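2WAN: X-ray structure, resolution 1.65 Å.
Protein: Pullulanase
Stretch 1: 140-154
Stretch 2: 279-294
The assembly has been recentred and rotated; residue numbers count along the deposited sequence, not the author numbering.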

ATOM      1  N   SER A 140      18.689  25.080 -29.826  1.00 36.68           N
ATOM      2  CA  SER A 140      17.597  26.034 -29.618  1.00 36.28           C
ATOM      3  C   SER A 140      17.911  27.037 -28.498  1.00 35.88           C
ATOM      4  O   SER A 140      17.051  27.370 -27.677  1.00 37.25           O
ATOM      5  N   GLY A 141      19.161  27.505 -28.473  1.00 35.67           N
ATOM      6  CA  GLY A 141      19.605  28.522 -27.517  1.00 36.22           C
ATOM      7  C   GLY A 141      19.937  28.023 -26.117  1.00 36.58           C
ATOM      8  O   GLY A 141      20.243  28.823 -25.222  1.00 37.30           O
ATOM      9  N   PHE A 142      19.873  26.707 -25.920  1.00 36.39           N
ATOM     10  CA  PHE A 142      20.137  26.121 -24.598  1.00 35.37           C
ATOM     11  C   PHE A 142      21.617  25.858 -24.370  1.00 35.02           C
ATOM     12  O   PHE A 142      22.307  25.381 -25.269  1.00 36.28           O
ATOM     13  N   THR A 143      22.082  26.166 -23.158  1.00 34.81           N
ATOM     14  CA  THR A 143      23.458  25.866 -22.733  1.00 35.10           C
ATOM     15  C   THR A 143      23.492  25.118 -21.397  1.00 34.96           C
ATOM     16  O   THR A 143      22.624  25.317 -20.539  1.00 34.89           O
ATOM     17  N   VAL A 144      24.501  24.264 -21.240  1.00 34.81           N
ATOM     18  CA  VAL A 144      24.755  23.557 -19.981  1.00 34.13           C
ATOM     19  C   VAL A 144      26.232  23.718 -19.614  1.00 34.79           C
ATOM     20  O   VAL A 144      27.115  23.519 -20.458  1.00 34.49           O
ATOM     21  N   ILE A 145      26.488  24.098 -18.363  1.00 33.71           N
ATOM     22  CA  ILE A 145      27.848  24.219 -17.851  1.00 34.12           C
ATOM     23  C   ILE A 145      28.023  23.432 -16.542  1.00 34.07           C
ATOM     24  O   ILE A 145      27.143  23.436 -15.676  1.00 34.00           O
ATOM     25  N   ASP A 146      29.148  22.737 -16.424  1.00 31.57           N
ATOM     26  CA  ASP A 146      29.573  22.188 -15.140  1.00 31.22           C
ATOM     27  C   ASP A 146      30.326  23.278 -14.377  1.00 32.04           C
ATOM     28  O   ASP A 146      31.500  23.540 -14.657  1.00 34.21           O
ATOM     29  N   LYS A 147      29.651  23.909 -13.420  1.00 32.79           N
ATOM     30  CA  LYS A 147      30.222  25.028 -12.660  1.00 36.10           C
ATOM     31  C   LYS A 147      31.378  24.646 -11.727  1.00 37.15           C
ATOM     32  O   LYS A 147      32.114  25.521 -11.254  1.00 37.26           O
ATOM     33  N   THR A 148      31.529  23.350 -11.464  1.00 36.94           N
ATOM     34  CA  THR A 148      32.634  22.842 -10.645  1.00 38.37           C
ATOM     35  C   THR A 148      33.970  22.929 -11.394  1.00 39.99           C
ATOM     36  O   THR A 148      34.967  23.390 -10.834  1.00 41.72           O
ATOM     37  N   THR A 149      33.974  22.500 -12.654  1.00 40.54           N
ATOM     38  CA  THR A 149      35.185  22.462 -13.475  1.00 40.89           C
ATOM     39  C   THR A 149      35.251  23.598 -14.505  1.00 41.37           C
ATOM     40  O   THR A 149      36.276  23.785 -15.165  1.00 40.37           O
ATOM     41  N   GLY A 150      34.154  24.333 -14.657  1.00 41.22           N
ATOM     42  CA  GLY A 150      34.057  25.384 -15.672  1.00 42.77           C
ATOM     43  C   GLY A 150      33.736  24.881 -17.069  1.00 42.78           C
ATOM     44  O   GLY A 150      33.515  25.684 -17.977  1.00 44.29           O
ATOM     45  N   GLU A 151      33.708  23.558 -17.237  1.00 43.07           N
ATOM     46  CA  GLU A 151      33.501  22.918 -18.538  1.00 42.52           C
ATOM     47  C   GLU A 151      32.092  23.129 -19.095  1.00 43.25           C
ATOM     48  O   GLU A 151      31.094  22.879 -18.412  1.00 41.76           O
ATOM     49  N   LYS A 152      32.028  23.593 -20.341  1.00 41.74           N
ATOM     50  CA  LYS A 152      30.774  23.693 -21.071  1.00 41.80           C
ATOM     51  C   LYS A 152      30.449  22.350 -21.717  1.00 40.63           C
ATOM     52  O   LYS A 152      31.330  21.679 -22.259  1.00 39.47           O
ATOM     53  N   ILE A 153      29.184  21.947 -21.628  1.00 40.42           N
ATOM     54  CA  ILE A 153      28.719  20.728 -22.286  1.00 39.96           C
ATOM     55  C   ILE A 153      27.710  21.130 -23.357  1.00 40.26           C
ATOM     56  O   ILE A 153      26.683  21.741 -23.040  1.00 40.12           O
ATOM     57  N   PRO A 154      28.008  20.814 -24.630  1.00 39.64           N
ATOM     58  CA  PRO A 154      27.086  21.208 -25.699  1.00 39.51           C
ATOM     59  C   PRO A 154      25.734  20.488 -25.628  1.00 37.53           C
ATOM     60  O   PRO A 154      25.685  19.275 -25.406  1.00 37.45           O
ATOM     61  N   ALA A 279      25.984  16.336 -25.198  1.00 30.85           N
ATOM     62  CA  ALA A 279      27.080  15.692 -25.938  1.00 31.40           C
ATOM     63  C   ALA A 279      27.851  14.692 -25.079  1.00 31.08           C
ATOM     64  O   ALA A 279      28.298  13.659 -25.574  1.00 30.28           O
ATOM     65  N   SER A 280      27.979  15.002 -23.788  1.00 30.90           N
ATOM     66  CA  SER A 280      28.650  14.114 -22.839  1.00 30.54           C
ATOM     67  C   SER A 280      27.840  13.996 -21.547  1.00 29.07           C
ATOM     68  O   SER A 280      27.026  14.874 -21.232  1.00 28.25           O
ATOM     69  N   ALA A 281      28.088  12.916 -20.811  1.00 28.26           N
ATOM     70  CA  ALA A 281      27.423  12.644 -19.529  1.00 27.01           C
ATOM     71  C   ALA A 281      28.054  13.424 -18.368  1.00 26.10           C
ATOM     72  O   ALA A 281      29.225  13.205 -18.042  1.00 26.73           O
ATOM     73  N   PRO A 282      27.294  14.351 -17.749  1.00 26.53           N
ATOM     74  CA  PRO A 282      27.866  15.129 -16.642  1.00 26.83           C
ATOM     75  C   PRO A 282      28.145  14.280 -15.399  1.00 26.82           C
ATOM     76  O   PRO A 282      27.588  13.190 -15.254  1.00 25.05           O
ATOM     77  N   ASP A 283      29.023  14.784 -14.534  1.00 26.16           N
ATOM     78  CA  ASP A 283      29.335  14.165 -13.247  1.00 26.90           C
ATOM     79  C   ASP A 283      28.225  14.528 -12.256  1.00 23.52           C
ATOM     80  O   ASP A 283      28.017  15.707 -11.945  1.00 23.58           O
ATOM     81  N   VAL A 284      27.506  13.513 -11.769  1.00 24.14           N
ATOM     82  CA  VAL A 284      26.348  13.732 -10.884  1.00 23.45           C
ATOM     83  C   VAL A 284      26.696  14.327  -9.512  1.00 23.42           C
ATOM     84  O   VAL A 284      25.795  14.739  -8.769  1.00 21.07           O
ATOM     85  N   THR A 285      27.994  14.382  -9.185  1.00 22.00           N
ATOM     86  CA  THR A 285      28.454  15.025  -7.942  1.00 22.54           C
ATOM     87  C   THR A 285      28.780  16.521  -8.119  1.00 24.32           C
ATOM     88  O   THR A 285      29.055  17.231  -7.144  1.00 24.21           O
ATOM     89  N   HIS A 286      28.728  17.001  -9.360  1.00 27.05           N
ATOM     90  CA  HIS A 286      29.166  18.359  -9.677  1.00 29.44           C
ATOM     91  C   HIS A 286      28.028  19.377  -9.655  1.00 30.44           C
ATOM     92  O   HIS A 286      26.845  19.015  -9.585  1.00 26.83           O
ATOM     93  N   ASN A 287      28.397  20.656  -9.701  1.00 30.49           N
ATOM     94  CA  ASN A 287      27.430  21.739  -9.773  1.00 33.08           C
ATOM     95  C   ASN A 287      27.077  22.012 -11.231  1.00 33.38           C
ATOM     96  O   ASN A 287      27.837  22.661 -11.957  1.00 34.92           O
ATOM     97  N   LEU A 288      25.927  21.501 -11.662  1.00 32.69           N
ATOM     98  CA  LEU A 288      25.536  21.591 -13.069  1.00 30.98           C
ATOM     99  C   LEU A 288      24.422  22.614 -13.226  1.00 31.64           C
ATOM    100  O   LEU A 288      23.502  22.674 -12.403  1.00 29.34           O
ATOM    101  N   ASP A 289      24.519  23.431 -14.276  1.00 31.49           N
ATOM    102  CA  ASP A 289      23.553  24.500 -14.532  1.00 30.72           C
ATOM    103  C   ASP A 289      23.064  24.471 -15.970  1.00 29.08           C
ATOM    104  O   ASP A 289      23.805  24.092 -16.877  1.00 27.47           O
ATOM    105  N   VAL A 290      21.812  24.868 -16.165  1.00 28.48           N
ATOM    106  CA  VAL A 290      21.240  24.979 -17.502  1.00 30.30           C
ATOM    107  C   VAL A 290      20.643  26.370 -17.680  1.00 29.17           C
ATOM    108  O   VAL A 290      20.117  26.956 -16.736  1.00 28.90           O
ATOM    109  N   ALA A 291      20.771  26.906 -18.892  1.00 31.60           N
ATOM    110  CA  ALA A 291      20.184  28.192 -19.239  1.00 32.45           C
ATOM    111  C   ALA A 291      19.732  28.166 -20.692  1.00 32.11           C
ATOM    112  O   ALA A 291      20.123  27.282 -21.461  1.00 31.42           O
ATOM    113  N   ALA A 292      18.891  29.135 -21.044  1.00 35.10           N
ATOM    114  CA  ALA A 292      18.543  29.431 -22.435  1.00 36.28           C
ATOM    115  C   ALA A 292      18.472  30.947 -22.614  1.00 36.96           C
ATOM    116  O   ALA A 292      18.325  31.686 -21.632  1.00 35.64           O
ATOM    117  N   ASP A 293      18.579  31.400 -23.863  1.00 39.02           N
ATOM    118  CA  ASP A 293      18.517  32.832 -24.186  1.00 40.53           C
ATOM    119  C   ASP A 293      17.241  33.487 -23.663  1.00 39.64           C
ATOM    120  O   ASP A 293      16.132  33.058 -23.994  1.00 41.30           O
ATOM    121  N   GLY A 294      17.405  34.511 -22.828  1.00 38.21           N
ATOM    122  CA  GLY A 294      16.267  35.223 -22.247  1.00 39.04           C
ATOM    123  C   GLY A 294      15.698  34.601 -20.981  1.00 39.02           C
ATOM    124  O   GLY A 294      14.773  35.157 -20.377  1.00 39.49           O
TER

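The firmest polar contacts between the stretches come from two antiparallel strands, 142-146 and 288-292, whose N-to-C directions differ by 160°. T143 and A291 bond reciprocally: T143 N donates to A291 O at 2.8 Å and 170°, and A291 N donates to T143 O at 2.9 Å and 164°. I145 and D289 repeat the pattern, with I145 N to D289 O at 3.1 Å and D289 N to I145 O at 3.0 Å. Beyond this ladder K147 N reaches N287 O at 2.6 Å, a short bond bent to 139°. At the far end of the contact, A279 N donates to P154 O at 3.0 Å.

One side chain bonds directly to the opposing backbone. T148, with chi1 at -55° (m), sets its OG1 2.8 Å from N287 N, and the N-H...O angle of 174° identifies OG1 as the acceptor. The turn that carries T148 is held in part by D146, a t rotamer whose OD1 accepts from T148 N at 2.9 Å. The other carboxylate oxygen, D146 OD2, accepts a hydrogen bond from a water at 2.8 Å; the same water oxygen accepts from D283 N at 2.8 Å, so a single solvent molecule bridges the two stretches. K147 adds a long salt bridge, NZ to D289 OD1 at 3.7 Å. Its chain runs m, t, m, t over the N287 side chain, bringing K147 CE within 3.3 Å of N287 ND2.

Side chains alternate between the faces of the two-stranded ladder. F142, V144 and D146 share one face with L288, V290 and A292, and most of the apolar packing within the ladder lies there. The F142 ring (chi1 -80°, m; chi2 -87°) receives A292 CB over one face: this carbon lies 3.7 Å from the ring centroid, with F142 CE1 its closest ring atom at 3.6 Å, and is 18° off the ring normal, consistent with a CH-pi contact. V290, in the p rotamer, approaches the ring edge, with its CG2 4.2 Å from F142 CD1; the same methyl lies 3.9 Å from CG2 of V144, a t rotamer. L288 (m, t) brings CD2 to 3.9 Å from D146 CG.

The other face carries T143, I145, D289 and A291 and is more open to solvent. T143, in the p rotamer, places OG1 3.9 Å from A291 CB, while I145 (t, t) approaches D289 through CG2, 4.1 Å from D289 CB, as the end of its chain leads away.

Outside the ladder, T148 also packs over one face of the H286 ring, its CG2 4.1 Å from the ring centroid and 6° off the normal. I153 (m, t) points toward stretch 2 and is buried: its CD1 meets P282 CG at 3.9 Å, and its CG2 lies 3.5 Å from S280 OG. Next to it, P154 CD touches A279 CB at 4.0 Å. Altogether the two stretches bury 999 Å², summed over both sides.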

ATOM      1  CB  SER A 140      16.263  25.294 -29.389  1.00 36.49           C
ATOM      2  OG  SER A 140      15.201  26.197 -29.128  1.00 34.49           O
ATOM      3  CB  PHE A 142      19.356  24.819 -24.406  1.00 33.68           C
ATOM      4  CG  PHE A 142      17.925  25.022 -24.023  1.00 31.46           C
ATOM      5  CD1 PHE A 142      17.567  25.166 -22.690  1.00 32.55           C
ATOM      6  CD2 PHE A 142      16.928  25.059 -24.995  1.00 32.63           C
ATOM      7  CE1 PHE A 142      16.237  25.347 -22.321  1.00 33.72           C
ATOM      8  CE2 PHE A 142      15.593  25.238 -24.636  1.00 33.66           C
ATOM      9  CZ  PHE A 142      15.247  25.388 -23.298  1.00 34.65           C
ATOM     10  CB  THR A 143      24.329  27.140 -22.596  1.00 33.72           C
ATOM     11  OG1 THR A 143      23.686  28.077 -21.722  1.00 35.82           O
ATOM     12  CG2 THR A 143      24.566  27.793 -23.960  1.00 36.45           C
ATOM     13  CB  VAL A 144      24.372  22.044 -20.076  1.00 34.47           C
ATOM     14  CG1 VAL A 144      24.879  21.259 -18.865  1.00 33.71           C
ATOM     15  CG2 VAL A 144      22.861  21.875 -20.206  1.00 32.36           C
ATOM     16  CB  ILE A 145      28.244  25.561 -17.686  1.00 20.00           C
ATOM     17  CG1 ILE A 145      29.725  25.638 -17.409  1.00 20.00           C
ATOM     18  CG2 ILE A 145      27.492  26.201 -16.590  1.00 20.00           C
ATOM     19  CD1 ILE A 145      30.210  26.924 -17.464  1.00 20.00           C
ATOM     20  CB  ASP A 146      30.457  20.958 -15.368  1.00 30.21           C
ATOM     21  CG  ASP A 146      31.000  20.360 -14.072  1.00 25.93           C
ATOM     22  OD1 ASP A 146      30.933  21.007 -13.004  1.00 30.61           O
ATOM     23  OD2 ASP A 146      31.508  19.226 -14.137  1.00 26.83           O
ATOM     24  CB  LYS A 147      29.137  25.774 -11.878  1.00 37.02           C
ATOM     25  CG  LYS A 147      28.199  26.610 -12.749  1.00 42.75           C
ATOM     26  CD  LYS A 147      27.665  27.833 -12.009  1.00 49.02           C
ATOM     27  CE  LYS A 147      26.630  27.464 -10.952  1.00 55.55           C
ATOM     28  NZ  LYS A 147      26.134  28.647 -10.189  1.00 58.10           N
ATOM     29  CB  THR A 148      32.366  21.390 -10.161  1.00 36.26           C
ATOM     30  OG1 THR A 148      31.107  21.348  -9.475  1.00 29.12           O
ATOM     31  CG2 THR A 148      33.463  20.905  -9.212  1.00 35.91           C
ATOM     32  CB  THR A 149      35.315  21.114 -14.231  1.00 40.57           C
ATOM     33  OG1 THR A 149      34.244  20.986 -15.173  1.00 42.23           O
ATOM     34  CG2 THR A 149      35.283  19.938 -13.267  1.00 40.53           C
ATOM     35  CB  GLU A 151      33.799  21.417 -18.446  1.00 43.24           C
ATOM     36  CG  GLU A 151      33.569  20.633 -19.745  1.00 43.90           C
ATOM     37  CD  GLU A 151      33.600  19.120 -19.552  1.00 48.57           C
ATOM     38  OE1 GLU A 151      33.780  18.661 -18.403  1.00 51.99           O
ATOM     39  OE2 GLU A 151      33.437  18.383 -20.551  1.00 48.89           O
ATOM     40  CB  LYS A 152      30.859  24.788 -22.138  1.00 42.96           C
ATOM     41  CG  LYS A 152      30.908  26.207 -21.585  1.00 44.49           C
ATOM     42  CD  LYS A 152      31.067  27.219 -22.717  1.00 50.99           C
ATOM     43  CE  LYS A 152      30.915  28.656 -22.227  1.00 54.41           C
ATOM     44  NZ  LYS A 152      32.138  29.162 -21.543  1.00 55.54           N
ATOM     45  CB  ILE A 153      28.084  19.721 -21.288  1.00 39.15           C
ATOM     46  CG1 ILE A 153      29.094  19.356 -20.189  1.00 41.56           C
ATOM     47  CG2 ILE A 153      27.605  18.467 -22.031  1.00 39.22           C
ATOM     48  CD1 ILE A 153      28.506  18.593 -19.000  1.00 39.37           C
ATOM     49  CB  PRO A 154      27.839  20.814 -26.975  1.00 38.38           C
ATOM     50  CG  PRO A 154      29.289  20.790 -26.568  1.00 39.87           C
ATOM     51  CD  PRO A 154      29.264  20.256 -25.167  1.00 39.96           C
ATOM     52  CB  ALA A 279      28.033  16.740 -26.531  1.00 31.80           C
ATOM     53  CB  SER A 280      30.061  14.627 -22.526  1.00 30.02           C
ATOM     54  OG  SER A 280      30.004  15.912 -21.927  1.00 32.30           O
ATOM     55  CB  ALA A 281      27.456  11.154 -19.243  1.00 27.19           C
ATOM     56  CB  PRO A 282      26.785  16.169 -16.326  1.00 27.67           C
ATOM     57  CG  PRO A 282      25.826  16.140 -17.467  1.00 27.76           C
ATOM     58  CD  PRO A 282      25.920  14.774 -18.075  1.00 26.09           C
ATOM     59  CB  ASP A 283      30.708  14.678 -12.770  1.00 25.65           C
ATOM     60  CG  ASP A 283      31.199  13.999 -11.493  1.00 33.51           C
ATOM     61  OD1 ASP A 283      30.378  13.674 -10.603  1.00 25.16           O
ATOM     62  OD2 ASP A 283      32.436  13.810 -11.378  1.00 33.51           O
ATOM     63  CB  VAL A 284      25.476  12.452 -10.702  1.00 22.09           C
ATOM     64  CG1 VAL A 284      24.877  12.017 -12.040  1.00 23.32           C
ATOM     65  CG2 VAL A 284      26.269  11.312 -10.085  1.00 24.68           C
ATOM     66  CB  THR A 285      29.693  14.300  -7.311  1.00 22.82           C
ATOM     67  OG1 THR A 285      30.863  14.517  -8.122  1.00 23.30           O
ATOM     68  CG2 THR A 285      29.453  12.789  -7.137  1.00 21.22           C
ATOM     69  CB  HIS A 286      29.879  18.374 -11.039  1.00 29.67           C
ATOM     70  CG  HIS A 286      31.278  17.836 -11.005  1.00 36.55           C
ATOM     71  ND1 HIS A 286      31.818  17.205  -9.902  1.00 37.43           N
ATOM     72  CD2 HIS A 286      32.244  17.815 -11.956  1.00 32.53           C
ATOM     73  CE1 HIS A 286      33.057  16.832 -10.170  1.00 36.78           C
ATOM     74  NE2 HIS A 286      33.339  17.188 -11.411  1.00 40.37           N
ATOM     75  CB  ASN A 287      27.993  22.998  -9.112  1.00 33.16           C
ATOM     76  CG  ASN A 287      26.964  24.109  -8.981  1.00 35.31           C
ATOM     77  OD1 ASN A 287      25.767  23.913  -9.212  1.00 33.23           O
ATOM     78  ND2 ASN A 287      27.433  25.288  -8.598  1.00 37.15           N
ATOM     79  CB  LEU A 288      25.111  20.215 -13.609  1.00 31.06           C
ATOM     80  CG  LEU A 288      25.952  18.976 -13.246  1.00 30.14           C
ATOM     81  CD1 LEU A 288      25.228  17.692 -13.611  1.00 29.65           C
ATOM     82  CD2 LEU A 288      27.351  19.007 -13.884  1.00 31.80           C
ATOM     83  CB  ASP A 289      24.166  25.872 -14.238  1.00 33.20           C
ATOM     84  CG  ASP A 289      23.809  26.395 -12.863  1.00 37.61           C
ATOM     85  OD1 ASP A 289      23.651  27.627 -12.723  1.00 46.70           O
ATOM     86  OD2 ASP A 289      23.684  25.586 -11.920  1.00 44.71           O
ATOM     87  CB  VAL A 290      20.185  23.859 -17.792  1.00 29.72           C
ATOM     88  CG1 VAL A 290      19.006  23.961 -16.843  1.00 25.49           C
ATOM     89  CG2 VAL A 290      19.723  23.896 -19.257  1.00 31.64           C
ATOM     90  CB  ALA A 291      21.198  29.322 -19.015  1.00 32.72           C
ATOM     91  CB  ALA A 292      17.222  28.776 -22.819  1.00 35.54           C
ATOM     92  CB  ASP A 293      18.647  33.047 -25.700  1.00 42.28           C
ATOM     93  CG  ASP A 293      20.077  32.868 -26.197  1.00 47.02           C
ATOM     94  OD1 ASP A 293      21.017  33.267 -25.477  1.00 54.83           O
ATOM     95  OD2 ASP A 293      20.261  32.335 -27.313  1.00 54.24           O
TER
HETATM   96  O   HOH W   1      30.418  17.022 -15.577  1.00 39.65           O